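Local structure of glycosyl hydrolase (5NDX) at residues A[38-41]-A[42-46]; A[117-120]-A[121-125]; A[133-136]-A[137-140]; A[291-294]-A[295-299]; A[326-329]-A[330-334]. The protein is a family 39 glycoside hydrolase, the bacterial orthologue of human alpha-L-iduronidase, and probably cleaves the O-glycosidic bonds of iduronic acid. The protein carries 2 engineered substitutions. One frame throughout, in Å; residues are numbered along the deposited sequence. Where two conformers were deposited one is given.

Interaction 1: A[38-41]-A[42-46]; sequences MRQM and LAYIG
Tyr44 and Gln40 meet at the edge of the phenol ring, where Gln40 NE2 lies in the ring plane and gives Tyr44 OH a weak hydrogen bond of 3.2 Å. The two side chains run alongside each other in the same direction, but their amide and ring planes are turned 47° apart. Met41 O also lies at the ring edge, whereas Gln40 O approaches obliquely, 3.4 Å from Tyr44 CD2. Beyond the segment, the inclined ring of Phe326 and the side chain of Met553 pack against Tyr44. Gln40 has CG anti to the backbone N (chi1 -163°) and is extended beyond it, which brings its amide level with the hydroxyl one turn further on. A leucine in place of Tyr44 would probably leave Gln40 NE2 without this acceptor and open a gap beside Phe326.

Elsewhere the contact is regular helix. Leu42 N bonds to Met38 O at 2.9 Å, and Ile45 N to Met41 O at 2.9 Å with the donor in the carbonyl plane. Apolar pairs follow the same spacing: Met38 SD touches Leu42 CD2 at 4.3 Å, and Met41 CB touches Ile45 CD1 at 4.3 Å. Helix 36-45 is the crossover between the parallel barrel strands 24-27 and 55-58. Cohesion here is therefore mainly apolar and backbone, and the weak amide-phenol bond gives two buried polar groups a mutual partner.

Interaction 2: A[117-120]-A[121-125]; sequences RDLV and TATVD
Thr123 folds its hydroxyl back onto Leu119 O, the carbonyl one turn earlier in helix 110-131, which belongs to the TIM-barrel domain. Its CB lies 3.3 Å from Val120 O, between two carbonyls of the preceding turn. With OG1 anti to its own carbonyl carbon (chi1 -55°), the hydroxyl donates to Leu119 O at 2.7 Å, arriving from 40° above the carbonyl plane. Leu119 O also receives Thr123 N at 2.9 Å, so a single oxygen takes both donors of one residue. At the same tip, Thr123 OG1 comes within 4.1 Å of Leu119 CD1, and Tyr62 OH forms a further hydrogen bond to it, linking the helix to a neighbouring loop.

Thr121 adopts a similar torsion, but its OG1 is hydrogen-bonded to Gly169 O in helix 155-171. Val120 and Val124 turn toward that helix too, both packing on Leu170, and Val124 N bonds almost linearly (171°) to Val120 O. Near the solvent side, Arg117 grips its neighbour Asp118 side-on in a salt bridge. Both nitrogens converge on one oxygen from the same face of the carboxylate, Arg117 NE at 3.0 Å and Arg117 NH2 at 2.9 Å from Asp118 OD1.

Interaction 3: A[133-136]-A[137-140]; sequences MDEL and RTWY. With 8U8 ((2~{R},3~{S},4~{S},5~{R},6~{S})-6-(4-methyl-2-oxidanylidene-chromen-7-yl)oxy-3,4,5-tris(oxidanyl)oxane-2-carboxylic acid), chain N.
Glu135 and Trp139 are joined by a nearly straight hydrogen bond, a polar side-chain contact where the short helix 133-136 runs out into strand 140-142. Trp139 NE1 donates to Glu135 OE2 at 2.8 Å (168°). The oxygen lies in the indole plane and is met on its anti side, with the carboxylate turned 66° from the ring. Glu135 O takes two bonds from Thr138, one from the backbone N and one from Thr138 OG1 at 2.7 Å; the hydroxyl sits on a carbonyl lone pair, reached because OG1 stands between its own backbone N and carbonyl carbon (chi1 69°). Arg137 N bonds to Met133 O at 3.0 Å, and Trp139 N bonds to Leu136 O, closing a type I turn.

Apolar contact is carried by a CH-pi interaction, in which Leu136 CD2 rests over the six-membered ring of Trp139, 3.7 Å from its centroid. Tyr127 of helix 110-131 touches both residues.

Among charged groups, Arg137 has its salt bridge with Asp174, while Lys91 bonds to Thr138 OG1 and makes a long, weak ion pair with Glu135.

The ligand lies over one face of Tyr140, the coumarin passing above the ring centre, with Tyr140 CZ 3.4 Å from 8U8 C11. A valine in place of Trp139 would probably leave Glu135 OE2 without its N-H donor and Leu136 without the aromatic face beneath it. Edge and face of one indole thus serve different chemistries, fixing its rotation immediately before the residue that lines the pocket.

Interaction 4: A[291-294]-A[295-299]; sequences IIEQ and HDRRI. With SO4 (sulfate ion), chain E.
On the packed side His295 sends two donors to the carbonyl one turn back. Its backbone N reaches Ile291 O at 3.0 Å, and His295 ND1 reaches Ile291 O at 2.8 Å from the opposite face of the carbonyl plane. The oxygen lies in the imidazole plane, at the ring edge, which helps to fix the ring's rotation. The carbonyl acceptor implies that ND1 carries a proton. Ile291 runs beside His295, with Ile291 CG2 3.9 Å from His295 ND1, and Phe307 of the adjoining barrel strand meets the imidazole from outside the segment.

Glu293 and Arg297 are clasped through two bonds on the other flank. Glu293 has CG anti to the backbone N (chi1 -173°) and bends at chi2 (-86°), bringing its carboxylate to Arg297. Arg297 NE meets Glu293 OE2 at 2.8 Å and Arg297 NH2 meets Glu293 OE1 at 2.9 Å, both on syn sides, with the two planes only 25° apart. Glu293 is buried, and this pairing probably offsets its charge.

The far edge of the same guanidinium belongs to the looser, partly exposed side. There Arg297 NH1 binds sulfate O4 at 2.6 Å, an ion probably acquired in crystallisation, and forms a salt bridge to Asp391. Arg298 turns elsewhere, to Asp240. Helix 282-300, with a pi-type turn at 296-299, precedes strand 307-310, the last strand of the TIM barrel.

Interaction 5: A[326-329]-A[330-334]; sequences FAYF and GSRNF. With SO4 (sulfate ion), chain J.
Gly330 passes over one face of the Tyr328 ring, its N above the aromatic plane, just as the chain leaves strand 326-330. Its backbone conformation is one that only glycine adopts readily, and a CB there would clash with Tyr328 OH. A water bridges the turn, donating to Tyr328 O at 3.2 Å and accepting from Gly330 N at 3.2 Å. Ser331 carries the chain round the end of the phenol.

Arg332 is the polar partner of Tyr328, whose CG is anti to the backbone N (chi1 168°), carrying the ring out to the following residues. Arg332 N donates to Tyr328 OH at 3.1 Å (154°), entering at the ring edge in the ring plane, and Arg332 CB lies 3.3 Å from the same Tyr328 OH. The guanidinium turns outward: NH1 forms salt bridges with Glu37 and Glu35, while Arg332 NE makes a weak bond of 3.0 Å to sulfate O1, an ion probably from the crystallisation liquor.

Beyond Asn333, Phe334 returns to the face of Tyr328 opposite Gly330. The rings form a T-shaped pair, planes at 89° and centroids 5.4 Å apart, with the edge of Phe334 pointing into the tyrosine face and Phe334 CE1 4.0 Å from Tyr328 CZ. Phe334 CE2 also lies over the Arg332 guanidinium.

Tyr328 is therefore contacted on both faces and bonded at its hydroxyl by the residues that follow it, while Glu37 and Glu35 probably offset much of the arginine's charge.

How the interactions relate
The five contacts fall into two touching pairs and one separate helix. Interactions 1 and 5 pack together where Tyr44 CD2 lies 3.5 Å from Phe326 CZ, joining helix 36-45 to the strand at 326-329. Interactions 2 and 3 meet more lightly, Val124 CG2 and Leu136 CD1 being 4.2 Å apart on successive helices. Interaction 4 touches none of the others; its centre is about 34 Å from that of interaction 5, across the middle of the chain. Interaction 3 alone reaches the ligand directly, through Tyr140 of the pocket. The side chains of Met38 in interaction 1 and Asp296 in interaction 4 each stay about 12 Å from a bound 8U8.

Interaction 1: A[38-41]-A[42-46]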
# COMPACT_ATOMS: atom_id res chain seq x y z
N MET A 38 1.80 12.47 -9.07
CA MET A 38 2.37 11.62 -8.04
C MET A 38 2.53 12.35 -6.74
O MET A 38 2.33 11.74 -5.67
CB MET A 38 3.73 11.09 -8.46
CG MET A 38 4.33 10.02 -7.56
SD MET A 38 3.20 8.68 -7.13
CE MET A 38 3.13 7.83 -8.70
N ARG A 39 2.87 13.65 -6.81
CA ARG A 39 2.99 14.44 -5.57
C ARG A 39 1.65 14.43 -4.79
O ARG A 39 1.61 14.19 -3.59
CB ARG A 39 3.46 15.89 -5.87
CG ARG A 39 3.56 16.73 -4.60
CD ARG A 39 4.32 18.06 -4.73
NE ARG A 39 4.23 18.68 -3.40
CZ ARG A 39 5.09 18.54 -2.37
NH1 ARG A 39 6.23 17.88 -2.49
NH2 ARG A 39 4.82 19.12 -1.21
N GLN A 40 0.54 14.64 -5.50
CA GLN A 40 -0.78 14.57 -4.87
C GLN A 40 -1.05 13.16 -4.34
O GLN A 40 -1.51 13.02 -3.22
CB GLN A 40 -1.88 14.98 -5.83
CG GLN A 40 -3.14 15.32 -5.09
CD GLN A 40 -4.30 15.67 -6.04
OE1 GLN A 40 -4.28 16.71 -6.78
NE2 GLN A 40 -5.30 14.88 -5.99
N MET A 41 -0.71 12.15 -5.13
CA MET A 41 -0.93 10.76 -4.73
C MET A 41 -0.21 10.40 -3.42
O MET A 41 -0.75 9.66 -2.61
CB MET A 41 -0.52 9.83 -5.84
CG MET A 41 -1.41 9.96 -7.06
SD MET A 41 -0.61 9.32 -8.53
CE MET A 41 -2.02 9.27 -9.65
N LEU A 42 1.02 10.92 -3.24
CA LEU A 42 1.79 10.61 -2.05
C LEU A 42 1.17 11.11 -0.74
O LEU A 42 1.43 10.54 0.29
CB LEU A 42 3.23 11.11 -2.17
CG LEU A 42 4.07 10.45 -3.24
CD1 LEU A 42 5.44 11.10 -3.31
CD2 LEU A 42 4.21 8.98 -3.00
N ALA A 43 0.38 12.17 -0.80
CA ALA A 43 -0.39 12.63 0.35
C ALA A 43 -1.40 11.57 0.76
O ALA A 43 -1.54 11.30 1.95
CB ALA A 43 -1.12 13.91 -0.00
N TYR A 44 -2.13 10.99 -0.21
CA TYR A 44 -3.07 9.91 0.17
C TYR A 44 -2.33 8.67 0.64
O TYR A 44 -2.73 8.06 1.63
CB TYR A 44 -3.96 9.46 -0.96
CG TYR A 44 -4.80 10.49 -1.59
CD1 TYR A 44 -6.10 10.79 -1.14
CD2 TYR A 44 -4.32 11.17 -2.68
CE1 TYR A 44 -6.88 11.71 -1.82
CE2 TYR A 44 -5.07 12.11 -3.31
CZ TYR A 44 -6.34 12.38 -2.89
OH TYR A 44 -6.96 13.36 -3.66
N ILE A 45 -1.22 8.33 -0.05
CA ILE A 45 -0.46 7.12 0.26
C ILE A 45 0.21 7.21 1.65
O ILE A 45 0.20 6.24 2.40
CB ILE A 45 0.57 6.82 -0.81
CG1 ILE A 45 -0.13 6.47 -2.12
CG2 ILE A 45 1.51 5.69 -0.40
CD1 ILE A 45 0.79 6.60 -3.33
N GLY A 46 0.71 8.38 2.01
CA GLY A 46 1.29 8.59 3.34
C GLY A 46 0.30 8.86 4.45
O GLY A 46 0.70 9.06 5.57

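Interaction 2: A[117-120]-A[121-125]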
# COMPACT_ATOMS: atom_id res chain seq x y z
N ARG A 117 30.24 0.24 -6.89
CA ARG A 117 30.47 0.27 -5.45
C ARG A 117 30.54 1.71 -4.95
O ARG A 117 29.89 2.09 -3.93
CB ARG A 117 31.71 -0.52 -5.06
CG ARG A 117 32.07 -0.47 -3.57
CD ARG A 117 33.59 -0.64 -3.33
NE ARG A 117 34.39 0.40 -4.00
CZ ARG A 117 35.70 0.29 -4.34
NH1 ARG A 117 36.41 -0.81 -4.08
NH2 ARG A 117 36.31 1.28 -4.97
N ASP A 118 31.28 2.54 -5.67
CA ASP A 118 31.48 3.91 -5.23
C ASP A 118 30.20 4.73 -5.36
O ASP A 118 29.96 5.59 -4.54
CB ASP A 118 32.61 4.59 -6.01
CG ASP A 118 34.00 4.00 -5.69
OD1 ASP A 118 34.20 3.31 -4.66
OD2 ASP A 118 34.91 4.28 -6.49
N LEU A 119 29.39 4.47 -6.39
CA LEU A 119 28.07 5.10 -6.53
C LEU A 119 27.15 4.79 -5.31
O LEU A 119 26.57 5.68 -4.69
CB LEU A 119 27.44 4.66 -7.85
CG LEU A 119 25.96 4.97 -8.01
CD1 LEU A 119 25.72 6.47 -7.93
CD2 LEU A 119 25.49 4.37 -9.31
N VAL A 120 27.13 3.52 -4.91
CA VAL A 120 26.32 3.08 -3.78
C VAL A 120 26.81 3.77 -2.51
O VAL A 120 26.03 4.35 -1.72
CB VAL A 120 26.30 1.53 -3.68
CG1 VAL A 120 25.60 1.05 -2.41
CG2 VAL A 120 25.62 0.93 -4.91
N THR A 121 28.12 3.77 -2.32
CA THR A 121 28.72 4.46 -1.17
C THR A 121 28.37 5.93 -1.18
O THR A 121 27.94 6.45 -0.15
CB THR A 121 30.27 4.25 -1.14
OG1 THR A 121 30.53 2.86 -0.89
CG2 THR A 121 30.91 5.07 -0.03
N ALA A 122 28.53 6.60 -2.32
CA ALA A 122 28.19 8.02 -2.41
C ALA A 122 26.68 8.32 -2.09
O ALA A 122 26.33 9.36 -1.47
CB ALA A 122 28.57 8.57 -3.79
N THR A 123 25.82 7.39 -2.48
CA THR A 123 24.37 7.51 -2.25
C THR A 123 24.09 7.52 -0.77
O THR A 123 23.43 8.43 -0.25
CB THR A 123 23.62 6.33 -2.90
OG1 THR A 123 23.95 6.24 -4.28
CG2 THR A 123 22.12 6.48 -2.75
N VAL A 124 24.62 6.52 -0.09
CA VAL A 124 24.45 6.35 1.31
C VAL A 124 25.08 7.50 2.09
O VAL A 124 24.50 8.05 3.04
CB VAL A 124 24.99 4.96 1.71
CG1 VAL A 124 25.29 4.91 3.18
CG2 VAL A 124 23.90 3.95 1.37
N ASP A 125 26.26 7.91 1.65
CA ASP A 125 26.89 9.08 2.23
C ASP A 125 26.05 10.36 2.09
O ASP A 125 25.83 11.07 3.04
CB ASP A 125 28.27 9.31 1.60
CG ASP A 125 29.02 10.41 2.29
OD1 ASP A 125 29.47 10.15 3.41
OD2 ASP A 125 29.05 11.53 1.74

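Interaction 3: A[133-136]-A[137-140]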
# COMPACT_ATOMS: atom_id res chain seq x y z
N MET A 133 21.36 9.57 9.66
CA MET A 133 21.62 8.15 9.55
C MET A 133 20.51 7.30 10.20
O MET A 133 20.28 6.19 9.75
CB MET A 133 23.04 7.78 10.06
CG MET A 133 24.22 8.11 9.07
SD MET A 133 24.49 7.22 7.48
CE MET A 133 24.34 5.44 7.76
N ASP A 134 19.83 7.80 11.21
CA ASP A 134 18.66 7.12 11.73
C ASP A 134 17.62 6.88 10.58
O ASP A 134 17.17 5.74 10.44
CB ASP A 134 18.03 7.89 12.90
CG ASP A 134 18.86 7.76 14.19
OD1 ASP A 134 19.84 6.95 14.24
OD2 ASP A 134 18.51 8.47 15.18
N GLU A 135 17.36 7.90 9.74
CA GLU A 135 16.43 7.76 8.60
C GLU A 135 16.92 6.70 7.66
O GLU A 135 16.16 5.79 7.34
CB GLU A 135 16.16 9.08 7.86
CG GLU A 135 15.31 8.97 6.59
CD GLU A 135 13.88 8.50 6.82
OE1 GLU A 135 13.34 8.76 7.89
OE2 GLU A 135 13.28 7.84 5.95
N LEU A 136 18.20 6.77 7.27
CA LEU A 136 18.76 5.77 6.34
C LEU A 136 18.63 4.32 6.79
O LEU A 136 18.36 3.41 5.99
CB LEU A 136 20.25 6.06 6.07
CG LEU A 136 20.65 6.50 4.68
CD1 LEU A 136 20.69 5.35 3.76
CD2 LEU A 136 19.70 7.54 4.11
N ARG A 137 18.86 4.12 8.07
CA ARG A 137 18.81 2.82 8.64
C ARG A 137 17.40 2.24 8.69
O ARG A 137 17.29 1.09 8.98
CB ARG A 137 19.39 2.82 10.08
CG ARG A 137 20.91 2.89 10.10
CD ARG A 137 21.44 2.98 11.52
NE ARG A 137 22.42 4.05 11.68
CZ ARG A 137 23.73 3.91 11.92
NH1 ARG A 137 24.31 2.71 12.01
NH2 ARG A 137 24.50 4.99 12.06
N THR A 138 16.35 3.04 8.49
CA THR A 138 14.97 2.53 8.38
C THR A 138 14.64 2.06 6.94
O THR A 138 13.54 1.50 6.72
CB THR A 138 13.91 3.55 8.84
OG1 THR A 138 13.84 4.64 7.91
CG2 THR A 138 14.16 4.05 10.35
N TRP A 139 15.58 2.24 5.99
CA TRP A 139 15.33 1.87 4.61
C TRP A 139 15.75 0.43 4.39
O TRP A 139 16.36 -0.15 5.27
CB TRP A 139 16.08 2.75 3.66
CG TRP A 139 15.73 4.20 3.71
CD1 TRP A 139 14.86 4.81 4.53
CD2 TRP A 139 16.32 5.22 2.91
NE1 TRP A 139 14.86 6.18 4.30
CE2 TRP A 139 15.73 6.44 3.28
CE3 TRP A 139 17.24 5.21 1.84
CZ2 TRP A 139 16.07 7.65 2.68
CZ3 TRP A 139 17.56 6.42 1.23
CH2 TRP A 139 16.99 7.61 1.65
N TYR A 140 15.32 -0.16 3.27
CA TYR A 140 15.84 -1.46 2.80
C TYR A 140 16.40 -1.23 1.41
O TYR A 140 15.82 -0.50 0.64
CB TYR A 140 14.78 -2.57 2.81
CG TYR A 140 14.31 -2.87 4.20
CD1 TYR A 140 13.33 -2.11 4.80
CD2 TYR A 140 14.90 -3.88 4.95
CE1 TYR A 140 12.95 -2.34 6.12
CE2 TYR A 140 14.50 -4.15 6.27
CZ TYR A 140 13.55 -3.37 6.87
OH TYR A 140 13.16 -3.63 8.20
C15 8U8 N . 12.65 -5.77 2.50
C13 8U8 N . 12.47 -6.12 3.84
C14 8U8 N . 13.32 -7.04 4.44
C16 8U8 N . 13.19 -7.33 5.79
O9 8U8 N . 13.90 -8.19 6.29
O8 8U8 N . 12.19 -6.76 6.53
C11 8U8 N . 11.40 -5.82 5.97
C10 8U8 N . 10.49 -5.24 6.82
C12 8U8 N . 11.51 -5.49 4.63
C7 8U8 N . 10.65 -4.49 4.15
C8 8U8 N . 9.73 -3.91 5.00
C9 8U8 N . 9.64 -4.26 6.35
O2 8U8 N . 8.72 -3.64 7.16
C5 8U8 N . 8.92 -3.65 8.59
O1 8U8 N . 8.28 -4.88 8.96
C1 8U8 N . 8.14 -5.19 10.36
C6 8U8 N . 9.54 -5.39 11.05
O7 8U8 N . 10.51 -5.74 10.35
O6 8U8 N . 9.61 -5.13 12.26
C2 8U8 N . 7.36 -4.04 10.98
O5 8U8 N . 7.11 -4.23 12.41
C3 8U8 N . 8.10 -2.70 10.73
O4 8U8 N . 7.29 -1.67 11.24
C4 8U8 N . 8.27 -2.47 9.23
O3 8U8 N . 9.04 -1.30 8.96

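Interaction 4: A[291-294]-A[295-299]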
# COMPACT_ATOMS: atom_id res chain seq x y z
N ILE A 291 -5.19 -12.74 -0.39
CA ILE A 291 -3.75 -13.05 -0.52
C ILE A 291 -2.99 -12.85 0.82
O ILE A 291 -2.20 -13.72 1.27
CB ILE A 291 -3.15 -12.21 -1.61
CG1 ILE A 291 -3.60 -12.75 -2.98
CG2 ILE A 291 -1.63 -12.20 -1.56
CD1 ILE A 291 -3.41 -11.76 -4.10
N ILE A 292 -3.27 -11.74 1.47
CA ILE A 292 -2.71 -11.48 2.78
C ILE A 292 -3.09 -12.56 3.78
O ILE A 292 -2.22 -13.11 4.49
CB ILE A 292 -3.08 -10.07 3.27
CG1 ILE A 292 -2.25 -9.05 2.46
CG2 ILE A 292 -2.91 -9.96 4.79
CD1 ILE A 292 -2.77 -7.62 2.46
N GLU A 293 -4.39 -12.89 3.86
CA GLU A 293 -4.81 -13.86 4.85
C GLU A 293 -4.18 -15.25 4.60
O GLU A 293 -3.83 -15.96 5.56
CB GLU A 293 -6.33 -13.92 4.93
CG GLU A 293 -6.85 -14.78 6.06
CD GLU A 293 -6.99 -16.27 5.73
OE1 GLU A 293 -6.96 -16.67 4.55
OE2 GLU A 293 -7.20 -17.03 6.71
N GLN A 294 -4.06 -15.64 3.34
CA GLN A 294 -3.40 -16.88 2.99
C GLN A 294 -1.92 -16.91 3.44
O GLN A 294 -1.43 -17.93 3.92
CB GLN A 294 -3.46 -17.14 1.48
CG GLN A 294 -4.84 -17.51 0.95
CD GLN A 294 -4.95 -17.37 -0.57
OE1 GLN A 294 -4.12 -16.78 -1.23
NE2 GLN A 294 -6.01 -17.85 -1.10
N HIS A 295 -1.20 -15.81 3.23
CA HIS A 295 0.17 -15.75 3.72
C HIS A 295 0.22 -15.85 5.26
O HIS A 295 1.08 -16.54 5.81
CB HIS A 295 0.86 -14.46 3.25
CG HIS A 295 1.34 -14.53 1.85
ND1 HIS A 295 0.49 -14.43 0.77
CD2 HIS A 295 2.59 -14.69 1.35
CE1 HIS A 295 1.20 -14.55 -0.34
NE2 HIS A 295 2.47 -14.71 -0.02
N ASP A 296 -0.69 -15.17 5.94
CA ASP A 296 -0.72 -15.22 7.39
C ASP A 296 -1.03 -16.65 7.90
O ASP A 296 -0.33 -17.16 8.78
CB ASP A 296 -1.73 -14.22 7.96
CG ASP A 296 -1.64 -14.10 9.48
OD1 ASP A 296 -0.61 -13.65 10.04
OD2 ASP A 296 -2.62 -14.46 10.10
N ARG A 297 -2.05 -17.28 7.34
CA ARG A 297 -2.50 -18.57 7.81
C ARG A 297 -1.58 -19.75 7.36
O ARG A 297 -1.37 -20.67 8.12
CB ARG A 297 -3.92 -18.80 7.35
CG ARG A 297 -4.49 -20.19 7.66
CD ARG A 297 -5.98 -20.27 7.37
NE ARG A 297 -6.31 -19.61 6.09
CZ ARG A 297 -6.17 -20.14 4.88
NH1 ARG A 297 -5.80 -21.40 4.72
NH2 ARG A 297 -6.44 -19.40 3.82
N ARG A 298 -1.03 -19.71 6.17
CA ARG A 298 -0.28 -20.83 5.60
C ARG A 298 1.23 -20.70 5.72
O ARG A 298 1.93 -21.71 5.61
CB ARG A 298 -0.64 -21.02 4.11
CG ARG A 298 -2.12 -21.36 3.89
CD ARG A 298 -2.48 -21.65 2.42
NE ARG A 298 -1.63 -22.72 1.93
CZ ARG A 298 -1.21 -22.90 0.68
NH1 ARG A 298 -1.58 -22.14 -0.33
NH2 ARG A 298 -0.35 -23.87 0.44
N ILE A 299 1.75 -19.47 5.89
CA ILE A 299 3.18 -19.30 6.01
C ILE A 299 3.58 -18.86 7.45
O ILE A 299 4.41 -19.51 8.08
CB ILE A 299 3.78 -18.38 4.94
CG1 ILE A 299 3.45 -18.90 3.54
CG2 ILE A 299 5.31 -18.38 5.06
CD1 ILE A 299 4.02 -18.05 2.40
S SO4 E . -5.00 -24.10 7.21
O1 SO4 E . -6.43 -24.47 7.11
O2 SO4 E . -4.77 -23.43 8.52
O3 SO4 E . -4.17 -25.33 7.11
O4 SO4 E . -4.64 -23.22 6.09

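Interaction 5: A[326-329]-A[330-334]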
# COMPACT_ATOMS: atom_id res chain seq x y z
N PHE A 326 -5.43 4.84 -8.07
CA PHE A 326 -6.34 5.95 -8.42
C PHE A 326 -6.77 5.81 -9.86
O PHE A 326 -6.01 5.30 -10.67
CB PHE A 326 -5.68 7.32 -8.27
CG PHE A 326 -5.18 7.62 -6.87
CD1 PHE A 326 -3.93 7.23 -6.50
CD2 PHE A 326 -5.97 8.29 -5.97
CE1 PHE A 326 -3.45 7.49 -5.24
CE2 PHE A 326 -5.53 8.53 -4.67
CZ PHE A 326 -4.26 8.13 -4.32
N ALA A 327 -7.97 6.29 -10.16
CA ALA A 327 -8.41 6.56 -11.52
C ALA A 327 -8.07 8.02 -11.88
O ALA A 327 -8.51 8.96 -11.24
CB ALA A 327 -9.90 6.30 -11.63
N TYR A 328 -7.21 8.17 -12.86
CA TYR A 328 -6.71 9.45 -13.35
C TYR A 328 -7.70 9.95 -14.42
O TYR A 328 -8.03 9.23 -15.34
CB TYR A 328 -5.29 9.25 -13.95
CG TYR A 328 -4.80 10.43 -14.72
CD1 TYR A 328 -4.22 11.54 -14.07
CD2 TYR A 328 -4.92 10.47 -16.11
CE1 TYR A 328 -3.80 12.65 -14.79
CE2 TYR A 328 -4.49 11.58 -16.84
CZ TYR A 328 -3.94 12.67 -16.19
OH TYR A 328 -3.57 13.79 -16.94
N PHE A 329 -8.19 11.16 -14.23
CA PHE A 329 -8.96 11.89 -15.23
C PHE A 329 -8.12 13.08 -15.66
O PHE A 329 -7.70 13.89 -14.83
CB PHE A 329 -10.22 12.46 -14.61
CG PHE A 329 -11.25 11.45 -14.28
CD1 PHE A 329 -11.19 10.73 -13.08
CD2 PHE A 329 -12.26 11.21 -15.17
CE1 PHE A 329 -12.16 9.79 -12.78
CE2 PHE A 329 -13.23 10.28 -14.88
CZ PHE A 329 -13.18 9.58 -13.66
N GLY A 330 -7.89 13.18 -16.96
CA GLY A 330 -7.09 14.26 -17.56
C GLY A 330 -6.53 13.80 -18.91
O GLY A 330 -6.84 12.69 -19.34
N SER A 331 -5.68 14.62 -19.52
CA SER A 331 -5.26 14.43 -20.91
C SER A 331 -3.97 13.64 -21.05
O SER A 331 -3.72 13.13 -22.12
CB SER A 331 -5.09 15.77 -21.61
OG SER A 331 -4.17 16.58 -20.87
N ARG A 332 -3.20 13.46 -19.98
CA ARG A 332 -1.92 12.76 -20.12
C ARG A 332 -2.14 11.26 -20.18
O ARG A 332 -3.14 10.78 -19.71
CB ARG A 332 -0.99 13.11 -18.96
CG ARG A 332 -0.83 14.59 -18.82
CD ARG A 332 0.07 14.94 -17.68
NE ARG A 332 1.47 14.74 -18.00
CZ ARG A 332 2.46 14.94 -17.15
NH1 ARG A 332 2.22 15.31 -15.89
NH2 ARG A 332 3.71 14.77 -17.57
N ASN A 333 -1.20 10.53 -20.77
CA ASN A 333 -1.20 9.06 -20.76
C ASN A 333 0.16 8.58 -20.28
O ASN A 333 1.17 8.94 -20.85
CB ASN A 333 -1.47 8.50 -22.16
CG ASN A 333 -1.77 6.99 -22.14
OD1 ASN A 333 -0.97 6.19 -21.67
ND2 ASN A 333 -2.93 6.61 -22.68
N PHE A 334 0.19 7.74 -19.26
CA PHE A 334 1.45 7.31 -18.67
C PHE A 334 1.86 5.89 -19.05
O PHE A 334 2.87 5.40 -18.56
CB PHE A 334 1.38 7.47 -17.13
CG PHE A 334 1.11 8.89 -16.66
CD1 PHE A 334 -0.19 9.35 -16.55
CD2 PHE A 334 2.14 9.74 -16.37
CE1 PHE A 334 -0.47 10.65 -16.13
CE2 PHE A 334 1.90 11.03 -15.92
CZ PHE A 334 0.58 11.49 -15.81
S SO4 J . 2.95 15.83 -21.14
O1 SO4 J . 1.52 15.84 -20.76
O2 SO4 J . 3.48 14.44 -20.98
O3 SO4 J . 3.69 16.79 -20.27
O4 SO4 J . 3.06 16.25 -22.57
O HOH W 1 -8.70 10.36 -18.31